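Side-chain contacts in flavodoxin (Fusobacterium nucleatum, PDB 6OHK), which binds flavin mononucleotide and uses it to carry electrons, probably as a donor to a number of redox enzymes: residues Glu24-Phe27 / Asp33-Thr36; Leu54-Tyr59 / Ala66-Asn71; Lys74-Asp79 / Tyr108-Lys113; Gly102-Leu107 / Lys139-Ala144. The protein carries 1 engineered substitution. All coordinates share one frame; numbering follows the deposited sequence.

Contact 1: Glu24-Phe27 / Asp33-Thr36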
loop_
_atom_site.group_PDB
_atom_site.type_symbol
_atom_site.label_atom_id
_atom_site.label_comp_id
_atom_site.label_asym_id
_atom_site.label_seq_id
_atom_site.Cartn_x
_atom_site.Cartn_y
_atom_site.Cartn_z
ATOM N N GLU A 24 4.732 5.002 -11.208
ATOM C CA GLU A 24 4.916 3.678 -11.783
ATOM C C GLU A 24 3.641 2.853 -11.715
ATOM O O GLU A 24 3.280 2.168 -12.688
ATOM C CB GLU A 24 6.082 2.960 -11.094
ATOM C CG GLU A 24 7.388 3.696 -11.319
ATOM C CD GLU A 24 8.625 3.036 -10.737
ATOM O OE1 GLU A 24 9.114 2.076 -11.357
ATOM O OE2 GLU A 24 9.125 3.500 -9.683
ATOM N N ILE A 25 2.944 2.875 -10.580
ATOM C CA ILE A 25 1.666 2.188 -10.458
ATOM C C ILE A 25 0.692 2.688 -11.516
ATOM O O ILE A 25 0.034 1.898 -12.206
ATOM C CB ILE A 25 1.095 2.381 -9.038
ATOM C CG1 ILE A 25 1.939 1.615 -8.020
ATOM C CG2 ILE A 25 -0.371 1.962 -8.986
ATOM C CD1 ILE A 25 1.632 1.989 -6.566
ATOM N N GLU A 26 0.580 4.001 -11.654
ATOM C CA GLU A 26 -0.337 4.576 -12.628
ATOM C C GLU A 26 0.007 4.121 -14.036
ATOM O O GLU A 26 -0.895 3.848 -14.844
ATOM C CB GLU A 26 -0.312 6.098 -12.545
ATOM C CG GLU A 26 -0.936 6.647 -11.279
ATOM C CD GLU A 26 -0.961 8.156 -11.254
ATOM O OE1 GLU A 26 -0.415 8.786 -12.195
ATOM O OE2 GLU A 26 -1.510 8.739 -10.304
ATOM N N PHE A 27 1.297 4.045 -14.356
ATOM C CA PHE A 27 1.682 3.578 -15.680
ATOM C C PHE A 27 1.239 2.147 -15.909
ATOM O O PHE A 27 0.721 1.808 -16.985
ATOM C CB PHE A 27 3.185 3.737 -15.886
ATOM C CG PHE A 27 3.619 3.267 -17.235
ATOM C CD1 PHE A 27 3.542 4.091 -18.309
ATOM C CD2 PHE A 27 4.025 1.982 -17.414
ATOM C CE1 PHE A 27 3.909 3.612 -19.593
ATOM C CE2 PHE A 27 4.372 1.504 -18.674
ATOM C CZ PHE A 27 4.294 2.330 -19.736
ATOM N N ASP A 33 -9.163 2.469 -15.294
ATOM C CA ASP A 33 -9.569 3.697 -14.632
ATOM C C ASP A 33 -9.035 3.764 -13.204
ATOM O O ASP A 33 -9.163 2.812 -12.438
ATOM C CB ASP A 33 -11.082 3.809 -14.598
ATOM C CG ASP A 33 -11.691 4.080 -15.973
ATOM O OD1 ASP A 33 -11.004 4.587 -16.880
ATOM O OD2 ASP A 33 -12.890 3.787 -16.135
ATOM N N PHE A 34 -8.447 4.897 -12.866
ATOM C CA PHE A 34 -7.952 5.144 -11.517
ATOM C C PHE A 34 -8.104 6.617 -11.200
ATOM O O PHE A 34 -8.220 7.466 -12.092
ATOM C CB PHE A 34 -6.504 4.669 -11.316
ATOM C CG PHE A 34 -5.513 5.411 -12.150
ATOM C CD1 PHE A 34 -5.033 6.645 -11.742
ATOM C CD2 PHE A 34 -5.090 4.901 -13.361
ATOM C CE1 PHE A 34 -4.163 7.354 -12.532
ATOM C CE2 PHE A 34 -4.208 5.618 -14.127
ATOM C CZ PHE A 34 -3.767 6.839 -13.711
ATOM N N LYS A 35 -8.081 6.928 -9.906
ATOM C CA LYS A 35 -8.061 8.299 -9.409
ATOM C C LYS A 35 -7.084 8.325 -8.248
ATOM O O LYS A 35 -7.119 7.409 -7.404
ATOM C CB LYS A 35 -9.431 8.715 -8.897
ATOM C CG LYS A 35 -10.501 8.997 -9.911
ATOM C CD LYS A 35 -11.295 10.245 -9.412
ATOM C CE LYS A 35 -10.448 11.545 -9.420
ATOM N NZ LYS A 35 -10.831 12.585 -8.372
ATOM N N THR A 36 -6.230 9.331 -8.183
ATOM C CA THR A 36 -5.133 9.377 -7.223
ATOM C C THR A 36 -5.304 10.544 -6.280
ATOM O O THR A 36 -5.680 11.651 -6.710
ATOM C CB THR A 36 -3.806 9.472 -7.962
ATOM O OG1 THR A 36 -3.725 8.315 -8.813
ATOM C CG2 THR A 36 -2.625 9.518 -7.027
#
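Phe34 opens the strand with its ring laid against Glu26 of the helix. Its CG is wedged between the backbone N and the carbonyl carbon (chi1 65°), which lifts the ring off the strand so that the CA of Glu26 lies over one face. The two side chains cross at about a right angle, yet the carboxylate plane is only 27° from that of the ring. Glu26 CG comes to 3.5 Å from Phe34 CE1, and Glu26 CB sits 3.7 Å from Phe34 CZ. A glutamate suits this place because its methylene groups can pack on an aromatic ring while the carboxylate travels on. Thr36 also faces the helix, and Thr36 OG1 donates to Glu26 OE2 over 2.7 Å, meeting the oxygen on its anti side and 26° out of the carboxylate plane. Thr36 thus ties down the far end of an extended chain whose middle rests on Phe34. The pair closes the beta-alpha-beta crossover of strand 7-11, helix 17-28 and strand 34-38. Strand 34-38 runs parallel to 7-11, where Ile9 touches both Phe34 and Thr36, while Ile25 turns the inner side of the helix toward Ile9 and Ile158 of helix 154-166.

Contact 2: Leu54-Tyr59 / Ala66-Asn71. With FMN (flavin mononucleotide), chain B.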
loop_
_atom_site.group_PDB
_atom_site.type_symbol
_atom_site.label_atom_id
_atom_site.label_comp_id
_atom_site.label_asym_id
_atom_site.label_seq_id
_atom_site.Cartn_x
_atom_site.Cartn_y
_atom_site.Cartn_z
ATOM N N LEU A 54 -3.389 1.579 -1.317
ATOM C CA LEU A 54 -2.983 2.515 -0.267
ATOM C C LEU A 54 -1.482 2.413 -0.102
ATOM O O LEU A 54 -0.954 1.314 0.066
ATOM C CB LEU A 54 -3.669 2.179 1.062
ATOM C CG LEU A 54 -5.172 1.909 0.999
ATOM C CD1 LEU A 54 -5.686 1.666 2.414
ATOM C CD2 LEU A 54 -5.969 3.013 0.335
ATOM N N VAL A 55 -0.793 3.543 -0.199
ATOM C CA VAL A 55 0.667 3.597 -0.299
ATOM C C VAL A 55 1.217 4.498 0.795
ATOM O O VAL A 55 0.768 5.633 0.962
ATOM C CB VAL A 55 1.087 4.151 -1.671
ATOM C CG1 VAL A 55 2.599 4.068 -1.825
ATOM C CG2 VAL A 55 0.349 3.473 -2.815
ATOM N N THR A 56 2.211 4.015 1.522
ATOM C CA THR A 56 2.886 4.866 2.502
ATOM C C THR A 56 4.363 4.525 2.636
ATOM O O THR A 56 4.719 3.349 2.679
ATOM C CB THR A 56 2.209 4.798 3.887
ATOM O OG1 THR A 56 2.783 5.787 4.759
ATOM C CG2 THR A 56 2.320 3.407 4.522
ATOM N N PRO A 57 5.226 5.529 2.757
ATOM C CA PRO A 57 6.552 5.304 3.332
ATOM C C PRO A 57 6.442 5.087 4.828
ATOM O O PRO A 57 5.412 5.284 5.451
ATOM C CB PRO A 57 7.279 6.601 2.999
ATOM C CG PRO A 57 6.182 7.654 3.097
ATOM C CD PRO A 57 4.952 6.965 2.531
ATOM N N THR A 58 7.544 4.688 5.435
ATOM C CA THR A 58 7.599 4.386 6.862
ATOM C C THR A 58 8.504 5.397 7.546
ATOM O O THR A 58 9.590 5.716 7.049
ATOM C CB THR A 58 8.201 3.013 7.054
ATOM O OG1 THR A 58 7.664 2.114 6.083
ATOM C CG2 THR A 58 8.070 2.511 8.470
ATOM N N TYR A 59 8.057 5.853 8.709
ATOM C CA TYR A 59 8.808 6.791 9.528
ATOM C C TYR A 59 8.571 6.419 10.983
ATOM O O TYR A 59 7.716 5.599 11.314
ATOM C CB TYR A 59 8.358 8.237 9.261
ATOM C CG TYR A 59 8.854 8.755 7.930
ATOM C CD1 TYR A 59 10.174 9.124 7.780
ATOM C CD2 TYR A 59 8.041 8.777 6.796
ATOM C CE1 TYR A 59 10.654 9.538 6.576
ATOM C CE2 TYR A 59 8.523 9.208 5.596
ATOM C CZ TYR A 59 9.824 9.594 5.486
ATOM O OH TYR A 59 10.412 10.021 4.320
ATOM N N ALA A 66 2.851 10.684 8.623
ATOM C CA ALA A 66 1.969 11.409 9.532
ATOM C C ALA A 66 0.601 11.669 8.937
ATOM O O ALA A 66 -0.385 11.705 9.678
ATOM C CB ALA A 66 2.604 12.737 9.949
ATOM N N ALA A 67 0.509 11.932 7.629
ATOM C CA ALA A 67 -0.808 12.206 7.059
ATOM C C ALA A 67 -1.711 10.990 7.123
ATOM O O ALA A 67 -2.921 11.137 7.267
ATOM C CB ALA A 67 -0.680 12.700 5.632
ATOM N N TRP A 68 -1.166 9.779 7.037
ATOM C CA TRP A 68 -1.953 8.590 7.322
ATOM C C TRP A 68 -2.230 8.477 8.821
ATOM O O TRP A 68 -3.384 8.253 9.219
ATOM C CB TRP A 68 -1.234 7.327 6.833
ATOM C CG TRP A 68 -1.329 7.038 5.389
ATOM C CD1 TRP A 68 -0.311 7.069 4.482
ATOM C CD2 TRP A 68 -2.500 6.662 4.683
ATOM N NE1 TRP A 68 -0.794 6.701 3.237
ATOM C CE2 TRP A 68 -2.135 6.449 3.341
ATOM C CE3 TRP A 68 -3.827 6.471 5.058
ATOM C CZ2 TRP A 68 -3.043 6.020 2.397
ATOM C CZ3 TRP A 68 -4.731 6.055 4.123
ATOM C CH2 TRP A 68 -4.338 5.853 2.796
ATOM N N MET A 69 -1.202 8.613 9.661
ATOM C CA MET A 69 -1.395 8.411 11.095
ATOM C C MET A 69 -2.450 9.362 11.643
ATOM O O MET A 69 -3.280 8.967 12.473
ATOM C CB MET A 69 -0.064 8.581 11.837
ATOM C CG MET A 69 1.026 7.615 11.409
ATOM S SD MET A 69 0.603 5.852 11.603
ATOM C CE MET A 69 0.536 5.700 13.370
ATOM N N ASN A 70 -2.458 10.595 11.172
ATOM C CA ASN A 70 -3.412 11.572 11.675
ATOM C C ASN A 70 -4.829 11.253 11.251
ATOM O O ASN A 70 -5.789 11.784 11.841
ATOM C CB ASN A 70 -3.043 12.962 11.172
ATOM C CG ASN A 70 -1.818 13.515 11.833
ATOM O OD1 ASN A 70 -1.402 13.051 12.879
ATOM N ND2 ASN A 70 -1.197 14.488 11.183
ATOM N N ASN A 71 -5.003 10.417 10.228
ATOM C CA ASN A 71 -6.302 10.072 9.670
ATOM C C ASN A 71 -6.747 8.676 10.027
ATOM O O ASN A 71 -7.737 8.210 9.462
ATOM C CB ASN A 71 -6.271 10.261 8.157
ATOM C CG ASN A 71 -6.467 11.681 7.787
ATOM O OD1 ASN A 71 -7.546 12.218 8.059
ATOM N ND2 ASN A 71 -5.498 12.306 7.161
HETATM N N1 FMN B . 12.005 2.887 6.530
HETATM C C2 FMN B . 11.498 1.718 7.119
HETATM O O2 FMN B . 11.362 0.720 6.493
HETATM N N3 FMN B . 11.182 1.762 8.522
HETATM C C4 FMN B . 11.336 2.854 9.333
HETATM O O4 FMN B . 11.021 2.762 10.501
HETATM C C4A FMN B . 11.870 4.017 8.717
HETATM N N5 FMN B . 12.061 5.158 9.493
HETATM C C5A FMN B . 12.661 6.264 8.828
HETATM C C6 FMN B . 12.998 7.393 9.597
HETATM C C7 FMN B . 13.564 8.496 8.990
HETATM C C7M FMN B . 13.805 9.688 9.930
HETATM C C8 FMN B . 13.899 8.459 7.644
HETATM C C8M FMN B . 14.483 9.705 7.014
HETATM C C9 FMN B . 13.572 7.340 6.883
HETATM C C9A FMN B . 12.989 6.250 7.478
HETATM N N10 FMN B . 12.656 5.090 6.668
HETATM C C10 FMN B . 12.158 3.987 7.328
HETATM C "C1'" FMN B . 12.957 5.059 5.238
HETATM C "C2'" FMN B . 11.887 5.839 4.416
HETATM O "O2'" FMN B . 10.584 5.313 4.595
HETATM C "C3'" FMN B . 12.234 5.722 2.921
HETATM O "O3'" FMN B . 13.424 6.455 2.710
HETATM C "C4'" FMN B . 11.159 6.172 1.934
HETATM O "O4'" FMN B . 11.601 5.849 0.620
HETATM C "C5'" FMN B . 10.854 7.663 2.017
HETATM O "O5'" FMN B . 9.726 7.917 1.197
HETATM P P FMN B . 9.292 9.428 0.861
HETATM O O1P FMN B . 8.090 9.249 -0.039
HETATM O O2P FMN B . 8.972 10.176 2.110
HETATM O O3P FMN B . 10.471 10.079 0.126
#
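Thr56 and Trp68 mark the closest backbone approach, their CA atoms 7.8 Å apart, where strand 51-59 of the flavodoxin fold's central parallel sheet packs against the short helix 66-69. Trp68 carries the contact, pointing its indole from the helix to the strand. Its NE1 donates to Val55 O at 3.0 Å, with the oxygen 17° out of the ring plane; seen from the acceptor, the donor stands above the carbonyl plane. The bond satisfies the indole N-H in a buried place, while the six-membered ring packs against Leu54, whose CD2 lies 4.1 Å from Trp68 CH2. Thr56 CB and OG1 both approach Trp68 CD1. That hydroxyl donates to Pro57 O, on a lone pair in the carbonyl plane, and is also bonded to His65 N, so a small polar side chain joins the strand to the turn leading into the helix. Beyond Thr56 the strand reaches the flavin mononucleotide, where Thr58 grips the ribityl O2' through its backbone N and O. Tyr59 CE1 runs 3.6 Å from FMN C8, and at the ring's edge Tyr59 OH donates to the phosphate oxygen O2P over 2.6 Å.

Contact 3: Lys74-Asp79 / Tyr108-Lys113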
loop_
_atom_site.group_PDB
_atom_site.type_symbol
_atom_site.label_atom_id
_atom_site.label_comp_id
_atom_site.label_asym_id
_atom_site.label_seq_id
_atom_site.Cartn_x
_atom_site.Cartn_y
_atom_site.Cartn_z
ATOM N N LYS A 74 -10.406 8.536 11.273
ATOM C CA LYS A 74 -11.333 8.736 10.169
ATOM C C LYS A 74 -11.376 7.518 9.268
ATOM O O LYS A 74 -12.443 7.140 8.770
ATOM C CB LYS A 74 -10.927 9.965 9.368
ATOM C CG LYS A 74 -11.205 11.249 10.136
ATOM C CD LYS A 74 -10.870 12.508 9.356
ATOM C CE LYS A 74 -11.155 13.762 10.183
ATOM N NZ LYS A 74 -10.484 13.734 11.520
ATOM N N LEU A 75 -10.228 6.883 9.037
ATOM C CA LEU A 75 -10.172 5.692 8.203
ATOM C C LEU A 75 -10.999 4.577 8.816
ATOM O O LEU A 75 -11.740 3.884 8.112
ATOM C CB LEU A 75 -8.699 5.284 8.022
ATOM C CG LEU A 75 -8.411 4.209 6.985
ATOM C CD1 LEU A 75 -8.602 4.813 5.582
ATOM C CD2 LEU A 75 -6.989 3.712 7.169
ATOM N N GLU A 76 -10.933 4.419 10.138
ATOM C CA GLU A 76 -11.656 3.365 10.812
ATOM C C GLU A 76 -13.154 3.614 10.866
ATOM O O GLU A 76 -13.901 2.663 11.127
ATOM C CB GLU A 76 -11.069 3.136 12.206
ATOM C CG GLU A 76 -11.642 1.905 12.889
ATOM C CD GLU A 76 -10.876 1.512 14.141
ATOM O OE1 GLU A 76 -9.768 2.054 14.381
ATOM O OE2 GLU A 76 -11.392 0.647 14.881
ATOM N N GLU A 77 -13.615 4.824 10.565
ATOM C CA GLU A 77 -15.044 5.085 10.448
ATOM C C GLU A 77 -15.634 4.531 9.166
ATOM O O GLU A 77 -16.850 4.333 9.092
ATOM C CB GLU A 77 -15.318 6.588 10.496
ATOM C CG GLU A 77 -15.094 7.194 11.880
ATOM C CD GLU A 77 -15.321 8.699 11.942
ATOM O OE1 GLU A 77 -15.885 9.276 10.985
ATOM O OE2 GLU A 77 -14.921 9.306 12.964
ATOM N N ILE A 78 -14.807 4.257 8.161
ATOM C CA ILE A 78 -15.279 3.780 6.872
ATOM C C ILE A 78 -15.624 2.304 6.967
ATOM O O ILE A 78 -14.908 1.519 7.596
ATOM C CB ILE A 78 -14.180 4.027 5.824
ATOM C CG1 ILE A 78 -13.934 5.525 5.685
ATOM C CG2 ILE A 78 -14.530 3.383 4.467
ATOM C CD1 ILE A 78 -12.772 5.892 4.770
ATOM N N ASP A 79 -16.712 1.918 6.311
ATOM C CA ASP A 79 -17.081 0.520 6.189
ATOM C C ASP A 79 -16.352 -0.045 4.977
ATOM O O ASP A 79 -16.614 0.372 3.846
ATOM C CB ASP A 79 -18.590 0.397 5.997
ATOM C CG ASP A 79 -19.061 -1.021 6.039
ATOM O OD1 ASP A 79 -18.246 -1.939 6.171
ATOM O OD2 ASP A 79 -20.302 -1.234 5.947
ATOM N N TYR A 108 -3.462 -2.110 7.262
ATOM C CA TYR A 108 -3.980 -3.478 7.201
ATOM C C TYR A 108 -4.981 -3.740 8.309
ATOM O O TYR A 108 -6.069 -4.273 8.076
ATOM C CB TYR A 108 -2.812 -4.450 7.347
ATOM C CG TYR A 108 -3.205 -5.914 7.312
ATOM C CD1 TYR A 108 -3.536 -6.618 8.453
ATOM C CD2 TYR A 108 -3.243 -6.591 6.112
ATOM C CE1 TYR A 108 -3.894 -7.979 8.382
ATOM C CE2 TYR A 108 -3.587 -7.912 6.030
ATOM C CZ TYR A 108 -3.906 -8.604 7.161
ATOM O OH TYR A 108 -4.242 -9.959 7.040
ATOM N N ASP A 109 -4.606 -3.406 9.539
ATOM C CA ASP A 109 -5.454 -3.802 10.660
ATOM C C ASP A 109 -6.807 -3.124 10.580
ATOM O O ASP A 109 -7.828 -3.738 10.919
ATOM C CB ASP A 109 -4.770 -3.448 11.971
ATOM C CG ASP A 109 -3.651 -4.432 12.362
ATOM O OD1 ASP A 109 -3.500 -5.490 11.752
ATOM O OD2 ASP A 109 -2.921 -4.095 13.326
ATOM N N ILE A 110 -6.840 -1.880 10.104
ATOM C CA ILE A 110 -8.111 -1.171 9.969
ATOM C C ILE A 110 -8.954 -1.749 8.848
ATOM O O ILE A 110 -10.158 -1.979 9.025
ATOM C CB ILE A 110 -7.867 0.335 9.779
ATOM C CG1 ILE A 110 -7.313 0.924 11.069
ATOM C CG2 ILE A 110 -9.154 1.029 9.355
ATOM C CD1 ILE A 110 -6.689 2.290 10.962
ATOM N N VAL A 111 -8.366 -1.992 7.673
ATOM C CA VAL A 111 -9.120 -2.551 6.564
ATOM C C VAL A 111 -9.768 -3.856 6.983
ATOM O O VAL A 111 -10.950 -4.093 6.727
ATOM C CB VAL A 111 -8.199 -2.739 5.336
ATOM C CG1 VAL A 111 -8.925 -3.493 4.252
ATOM C CG2 VAL A 111 -7.733 -1.400 4.840
ATOM N N VAL A 112 -9.002 -4.727 7.633
ATOM C CA VAL A 112 -9.527 -6.046 7.974
ATOM C C VAL A 112 -10.601 -5.924 9.054
ATOM O O VAL A 112 -11.662 -6.565 8.970
ATOM C CB VAL A 112 -8.392 -7.008 8.366
ATOM C CG1 VAL A 112 -8.940 -8.306 8.918
ATOM C CG2 VAL A 112 -7.506 -7.287 7.147
ATOM N N LYS A 113 -10.363 -5.117 10.069
ATOM C CA LYS A 113 -11.348 -4.973 11.146
ATOM C C LYS A 113 -12.659 -4.412 10.633
ATOM O O LYS A 113 -13.729 -4.744 11.184
ATOM C CB LYS A 113 -10.775 -4.069 12.240
ATOM C CG LYS A 113 -11.724 -3.621 13.337
ATOM C CD LYS A 113 -10.994 -2.681 14.304
ATOM C CE LYS A 113 -11.881 -2.260 15.460
ATOM N NZ LYS A 113 -11.098 -1.519 16.499
#
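Leu75 and Glu76 meet Ile110 and Lys113 in a helix-to-helix contact away from the flavin, where the end of helix 72-77 lies beside the last turns of helix 103-113. The backbones come very near one another: Glu76 CA and Ile110 CA are 5.8 Å apart. Ile110 points toward the neighbouring helix, and its beta branch lets CG2 meet the main chain directly. This CG2 is anti to the backbone N and presses on the main chain, 3.7 Å from Glu76 CA, while Glu76 CB is 4.0 Å from the same methyl. Deeper in, Leu75 CG also stands 4.0 Å from Ile110 CG2, and Leu75 CD2 lies 4.1 Å from Ile110 CD1. Leucine fits this inward position, for the same side chain also touches Ile46 and Phe80. Toward solvent the character changes. Lys113 is stretched out to its full length and lies obliquely across the end of the Glu76 chain, which is extended too. Lys113 NZ reaches Glu76 OE2 at 2.7 Å, a salt bridge made from the syn side of the carboxylate and 18° out of its plane. A second lysine, Lys114, bonds to the backbone oxygens of Glu76 and Ile78 and so ties the exit of the shorter helix to the end of the longer one. The contact is therefore layered, with aliphatic groups packed inside and opposite charges paired outside. With Lys113 exposed, water would be expected to weaken the electrostatic attraction, so that the bridge probably adds direction to an approach already made by the hydrophobic layer.

Contact 4: Gly102-Leu107 / Lys139-Ala144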
loop_
_atom_site.group_PDB
_atom_site.type_symbol
_atom_site.label_atom_id
_atom_site.label_comp_id
_atom_site.label_asym_id
_atom_site.label_seq_id
_atom_site.Cartn_x
_atom_site.Cartn_y
_atom_site.Cartn_z
ATOM N N GLY A 102 6.966 -0.937 8.050
ATOM C CA GLY A 102 6.019 -1.171 9.124
ATOM C C GLY A 102 4.735 -0.396 9.012
ATOM O O GLY A 102 3.723 -0.791 9.606
ATOM N N GLY A 103 4.734 0.711 8.282
ATOM C CA GLY A 103 3.560 1.562 8.252
ATOM C C GLY A 103 2.335 0.877 7.694
ATOM O O GLY A 103 1.211 1.217 8.061
ATOM N N ILE A 104 2.511 -0.104 6.811
ATOM C CA ILE A 104 1.345 -0.755 6.233
ATOM C C ILE A 104 0.586 -1.599 7.238
ATOM O O ILE A 104 -0.592 -1.888 6.998
ATOM C CB ILE A 104 1.654 -1.528 4.944
ATOM C CG1 ILE A 104 2.599 -2.717 5.161
ATOM C CG2 ILE A 104 2.158 -0.594 3.866
ATOM C CD1 ILE A 104 2.759 -3.577 3.918
ATOM N N ARG A 105 1.173 -1.959 8.380
ATOM C CA ARG A 105 0.422 -2.672 9.413
ATOM C C ARG A 105 -0.744 -1.839 9.927
ATOM O O ARG A 105 -1.836 -2.367 10.168
ATOM C CB ARG A 105 1.358 -3.055 10.559
ATOM C CG ARG A 105 0.641 -3.621 11.798
ATOM C CD ARG A 105 -0.220 -4.813 11.551
ATOM N NE ARG A 105 0.552 -5.977 11.143
ATOM C CZ ARG A 105 0.036 -7.195 10.985
ATOM N NH1 ARG A 105 -1.267 -7.418 11.151
ATOM N NH2 ARG A 105 0.822 -8.205 10.651
ATOM N N TYR A 106 -0.538 -0.548 10.106
ATOM C CA TYR A 106 -1.621 0.296 10.611
ATOM C C TYR A 106 -2.810 0.297 9.665
ATOM O O TYR A 106 -3.968 0.268 10.102
ATOM C CB TYR A 106 -1.127 1.723 10.842
ATOM C CG TYR A 106 -0.157 1.790 11.976
ATOM C CD1 TYR A 106 1.208 1.651 11.760
ATOM C CD2 TYR A 106 -0.600 1.981 13.274
ATOM C CE1 TYR A 106 2.088 1.650 12.802
ATOM C CE2 TYR A 106 0.296 2.007 14.331
ATOM C CZ TYR A 106 1.630 1.844 14.074
ATOM O OH TYR A 106 2.536 1.867 15.137
ATOM N N LEU A 107 -2.549 0.316 8.355
ATOM C CA LEU A 107 -3.612 0.314 7.363
ATOM C C LEU A 107 -4.271 -1.050 7.293
ATOM O O LEU A 107 -5.510 -1.160 7.258
ATOM C CB LEU A 107 -3.035 0.743 6.013
ATOM C CG LEU A 107 -2.278 2.069 6.026
ATOM C CD1 LEU A 107 -1.801 2.388 4.610
ATOM C CD2 LEU A 107 -3.126 3.215 6.545
ATOM N N LYS A 139 3.848 -14.396 4.724
ATOM C CA LYS A 139 4.120 -13.470 3.632
ATOM C C LYS A 139 4.036 -12.042 4.145
ATOM O O LYS A 139 3.371 -11.773 5.139
ATOM C CB LYS A 139 3.111 -13.654 2.511
ATOM C CG LYS A 139 3.315 -14.988 1.757
ATOM C CD LYS A 139 2.483 -15.051 0.487
ATOM C CE LYS A 139 2.770 -16.320 -0.285
ATOM N NZ LYS A 139 1.930 -16.415 -1.510
ATOM N N PHE A 140 4.696 -11.123 3.444
ATOM C CA PHE A 140 4.419 -9.718 3.701
ATOM C C PHE A 140 2.984 -9.385 3.297
ATOM O O PHE A 140 2.488 -9.871 2.279
ATOM C CB PHE A 140 5.375 -8.848 2.892
ATOM C CG PHE A 140 6.780 -8.781 3.414
ATOM C CD1 PHE A 140 7.074 -8.691 4.775
ATOM C CD2 PHE A 140 7.834 -8.735 2.500
ATOM C CE1 PHE A 140 8.397 -8.591 5.220
ATOM C CE2 PHE A 140 9.151 -8.626 2.949
ATOM C CZ PHE A 140 9.416 -8.549 4.294
ATOM N N ILE A 141 2.342 -8.527 4.100
ATOM C CA ILE A 141 0.940 -8.180 3.923
ATOM C C ILE A 141 0.694 -7.191 2.782
ATOM O O ILE A 141 -0.460 -6.770 2.584
ATOM C CB ILE A 141 0.328 -7.671 5.233
ATOM C CG1 ILE A 141 1.022 -6.386 5.733
ATOM C CG2 ILE A 141 0.350 -8.793 6.274
ATOM C CD1 ILE A 141 0.598 -5.903 7.057
ATOM N N GLY A 142 1.715 -6.849 2.015
ATOM C CA GLY A 142 1.564 -5.992 0.856
ATOM C C GLY A 142 2.849 -5.987 0.075
ATOM O O GLY A 142 3.760 -6.789 0.323
ATOM N N LEU A 143 2.945 -5.040 -0.833
ATOM C CA LEU A 143 4.148 -4.849 -1.615
ATOM C C LEU A 143 5.145 -4.027 -0.822
ATOM O O LEU A 143 4.807 -2.931 -0.355
ATOM C CB LEU A 143 3.784 -4.123 -2.898
ATOM C CG LEU A 143 4.892 -3.899 -3.893
ATOM C CD1 LEU A 143 5.475 -5.227 -4.366
ATOM C CD2 LEU A 143 4.417 -3.065 -5.021
ATOM N N ALA A 144 6.365 -4.540 -0.670
ATOM C CA ALA A 144 7.401 -3.901 0.143
ATOM C C ALA A 144 8.502 -3.399 -0.777
ATOM O O ALA A 144 9.187 -4.201 -1.433
ATOM C CB ALA A 144 7.929 -4.899 1.172
#
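Ile104 and Ile141 make the apolar part of this buried contact, their side chains sliding past each other in opposite directions. Each places CG1 between its backbone N and carbonyl carbon, with chi1 65° for Ile104 and 62° for Ile141, and this aims the longer branch at the facing segment. Ile104 CD1 packs 3.8 Å from Ile141 CG1. The same methyl lies 3.9 Å from Gly142 N; a beta carbon at this position would crowd Ile104 CD1, so glycine lets the methyl pack on the bare main chain. Packing against a charged group comes from the next residue, Arg105. Ile141 CD1 sits over one face of the Arg105 guanidinium, about 4.0 Å above its plane and displaced toward the rim, and it is also 4.0 Å from Arg105 CA. The arginine chain bends at chi2 and chi3, curling its end back over that methyl. No hydrogen bond joins the two segments. The polar edge of the guanidinium is engaged elsewhere: NE donates to Ser133 O, NH2 forms a salt bridge with Glu136, and NH1 forms another with Asp109 on the same helix. These partners engage all three nitrogens and fix the orientation of the guanidinium, leaving a face to Ile141, which lets a cation lie beside an aliphatic residue. The contact packs the start of helix 103-113 on the broken part of strand 139-145. Strands 117-118 and 139-145 both pair in parallel with 84-90, and the long excursion between them is consistent with the interrupted fifth strand that defines long-chain flavodoxins.

How the contacts relate
Contacts 2 and 4 are buried, contact 3 is partly so, and contact 1 lies at the surface. The chemistry varies with depth: contact 4 has no hydrogen bond between its segments, only packing of isoleucine on isoleucine, on glycine and on the face of an arginine; contact 2 satisfies one indole N-H; contacts 1 and 3 each end in a carboxylate, paired with a hydroxyl and an ammonium group respectively. Contacts 1, 2 and 4 each join a helix to the same sheet, whereas contact 3 joins two helices. Helix 103-113 serves both contacts 3 and 4, and its Leu107 touches Trp68 of contact 2 and Leu75 of contact 3. Ile25 meets Val55, linking contacts 1 and 2. Contact 2 alone includes residues that bind the flavin.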